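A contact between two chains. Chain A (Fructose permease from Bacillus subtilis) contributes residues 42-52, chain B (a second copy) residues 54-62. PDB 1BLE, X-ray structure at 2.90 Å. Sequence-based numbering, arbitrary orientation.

Chain A, residues 42-52: EMRKTLILSVA
Chain B 54-62: SNVKASAVS

A single hydrogen bond, and a weak one, crosses this contact: the backbone N of Ala B58 donates to OG of Ser A50 at 3.3 Å, nearly straight at 165°. The rest is mainly packing, with one CA-H...O contact; together the two stretches bury 488 Å², both sides summed.

Chain A supplies helix across 42-49, its end not sharply defined, then a loop; chain B supplies a loop, Ser B54 to Val B56, in which Asn B55 turns at phi/psi 81/4, and then a strand, Lys B57 to Val B61 (Ala B58 -139/147, Ser B59 -162/159). Helix and strand run roughly antiparallel, at 148°, their axes approaching to 6.3 Å. In register, CA of Leu A47 lies 5.0 Å from CA of Lys B57, and CA of Val A51 5.4 Å from CA of Ser B54. Glu A42, Lys A45, Leu A47, Ile A48, Ser B54 and Asn B55 are modelled only to CB.

So close an approach favours small side chains. Met A43, Leu A47, Ala B58, Ser B59 and Val B61 are buried. Ser B59 (chi1 p) points toward the helix, its CB 4.0 Å from CB of Thr A46. Thr A46 takes rotamer m, which lays CG2 against the strand, 3.1 Å from O of Ala B58, while OG1 bonds weakly to O of Glu A42 at 3.4 Å. The same Ala B58 O receives the CA-H...O contact from CA of Leu A47 at 3.6 Å.

In the first turn of the stretch, Met A43 (chi1 t, chi2 133°, chi3 -139°) sets CB 3.6 Å from CG1 of Val B61 (m), an apolar contact, and its flexible chain carries CE to 3.6 Å from OG of Ser B59.

Beyond the helix, Ser A50 (-94/-1, p) is compact enough for OG to reach the strand backbone. Val A51 (-125/20, m) sets CG1 3.6 Å from O of Val B56. Lys B57 (m, t, t, p) packs CB 3.6 Å from O of Leu A47 and CG 4.0 Å from CG2 of Val A51, while its end leads away.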

# COMPACT_ATOMS: atom_id res chain seq x y z
N GLU A 42 3.24 4.50 10.55
CA GLU A 42 2.17 3.91 9.75
C GLU A 42 1.35 4.89 8.87
O GLU A 42 1.00 4.58 7.74
CB GLU A 42 1.24 3.08 10.65
N MET A 43 1.06 6.06 9.39
CA MET A 43 0.32 7.06 8.64
C MET A 43 1.14 7.72 7.54
O MET A 43 0.60 8.38 6.66
CB MET A 43 -0.19 8.14 9.61
CG MET A 43 -0.48 9.48 9.00
SD MET A 43 -2.02 10.09 9.52
CE MET A 43 -2.66 10.80 7.99
N ARG A 44 2.45 7.55 7.58
CA ARG A 44 3.29 8.20 6.60
C ARG A 44 3.91 7.22 5.59
O ARG A 44 4.17 7.61 4.45
CB ARG A 44 4.34 9.01 7.36
CG ARG A 44 4.74 10.32 6.75
CD ARG A 44 5.63 11.13 7.72
NE ARG A 44 6.65 11.90 7.01
CZ ARG A 44 7.90 12.07 7.45
NH1 ARG A 44 8.30 11.53 8.60
NH2 ARG A 44 8.78 12.70 6.68
N LYS A 45 4.14 5.97 5.98
CA LYS A 45 4.71 5.00 5.03
C LYS A 45 3.67 4.81 3.92
O LYS A 45 3.95 5.10 2.75
CB LYS A 45 5.04 3.64 5.69
N THR A 46 2.44 4.44 4.29
CA THR A 46 1.35 4.24 3.34
C THR A 46 1.19 5.46 2.46
O THR A 46 1.45 5.42 1.27
CB THR A 46 0.03 4.06 4.06
OG1 THR A 46 0.10 2.91 4.91
CG2 THR A 46 -1.07 3.88 3.07
N LEU A 47 0.82 6.56 3.10
CA LEU A 47 0.62 7.86 2.46
C LEU A 47 1.74 8.31 1.52
O LEU A 47 1.49 9.08 0.61
CB LEU A 47 0.36 8.94 3.53
N ILE A 48 2.97 7.84 1.70
CA ILE A 48 4.01 8.24 0.75
C ILE A 48 3.94 7.35 -0.49
O ILE A 48 3.78 7.85 -1.59
CB ILE A 48 5.45 8.21 1.38
N LEU A 49 3.92 6.04 -0.28
CA LEU A 49 3.90 5.03 -1.34
C LEU A 49 2.58 4.87 -2.07
O LEU A 49 2.41 3.93 -2.85
CB LEU A 49 4.21 3.65 -0.77
CG LEU A 49 5.20 3.47 0.36
CD1 LEU A 49 4.88 2.17 1.11
CD2 LEU A 49 6.61 3.49 -0.20
N SER A 50 1.61 5.68 -1.72
CA SER A 50 0.31 5.56 -2.37
C SER A 50 0.09 6.49 -3.59
O SER A 50 -0.96 6.46 -4.21
CB SER A 50 -0.82 5.73 -1.34
OG SER A 50 -0.77 6.99 -0.68
N VAL A 51 1.08 7.30 -3.92
CA VAL A 51 0.92 8.18 -5.04
C VAL A 51 2.06 7.95 -5.99
O VAL A 51 2.38 8.82 -6.80
CB VAL A 51 0.85 9.61 -4.61
CG1 VAL A 51 -0.56 9.95 -4.28
CG2 VAL A 51 1.77 9.85 -3.42
N ALA A 52 2.71 6.79 -5.85
CA ALA A 52 3.82 6.40 -6.73
C ALA A 52 3.21 5.75 -8.00
O ALA A 52 2.13 5.16 -7.93
CB ALA A 52 4.70 5.41 -6.02
N SER B 54 -5.23 7.85 -7.44
CA SER B 54 -3.88 8.41 -7.43
C SER B 54 -4.00 9.93 -7.50
O SER B 54 -5.04 10.46 -7.93
CB SER B 54 -3.04 7.89 -8.60
N ASN B 55 -2.92 10.62 -7.16
CA ASN B 55 -2.92 12.08 -7.09
C ASN B 55 -3.56 12.38 -5.74
O ASN B 55 -3.84 13.54 -5.41
CB ASN B 55 -3.75 12.76 -8.21
N VAL B 56 -3.85 11.31 -4.99
CA VAL B 56 -4.40 11.45 -3.64
C VAL B 56 -3.75 10.48 -2.65
O VAL B 56 -3.76 9.26 -2.86
CB VAL B 56 -5.91 11.26 -3.59
CG1 VAL B 56 -6.47 12.03 -2.39
CG2 VAL B 56 -6.53 11.73 -4.88
N LYS B 57 -3.14 11.03 -1.61
CA LYS B 57 -2.48 10.21 -0.61
C LYS B 57 -3.60 9.63 0.27
O LYS B 57 -4.61 10.26 0.50
CB LYS B 57 -1.46 11.06 0.18
CG LYS B 57 -0.41 11.81 -0.73
CD LYS B 57 0.51 12.80 0.05
CE LYS B 57 1.18 13.84 -0.88
NZ LYS B 57 0.18 14.76 -1.55
N ALA B 58 -3.44 8.38 0.69
CA ALA B 58 -4.43 7.69 1.47
C ALA B 58 -3.75 6.90 2.54
O ALA B 58 -2.67 6.41 2.34
CB ALA B 58 -5.16 6.78 0.60
N SER B 59 -4.38 6.76 3.69
CA SER B 59 -3.77 5.94 4.75
C SER B 59 -4.82 5.55 5.77
O SER B 59 -5.90 6.16 5.81
CB SER B 59 -2.61 6.66 5.43
OG SER B 59 -3.11 7.57 6.40
N ALA B 60 -4.56 4.50 6.52
CA ALA B 60 -5.54 4.07 7.52
C ALA B 60 -4.92 4.07 8.91
O ALA B 60 -3.92 3.40 9.18
CB ALA B 60 -6.10 2.70 7.19
N VAL B 61 -5.50 4.85 9.79
CA VAL B 61 -5.00 4.95 11.13
C VAL B 61 -6.13 4.66 12.12
O VAL B 61 -7.29 4.50 11.72
CB VAL B 61 -4.45 6.36 11.36
CG1 VAL B 61 -3.18 6.51 10.64
CG2 VAL B 61 -5.47 7.41 10.88
N SER B 62 -5.77 4.60 13.39
CA SER B 62 -6.67 4.35 14.52
C SER B 62 -7.15 5.67 15.15
O SER B 62 -6.54 6.72 14.95
CB SER B 62 -5.94 3.53 15.59
OG SER B 62 -5.02 4.31 16.34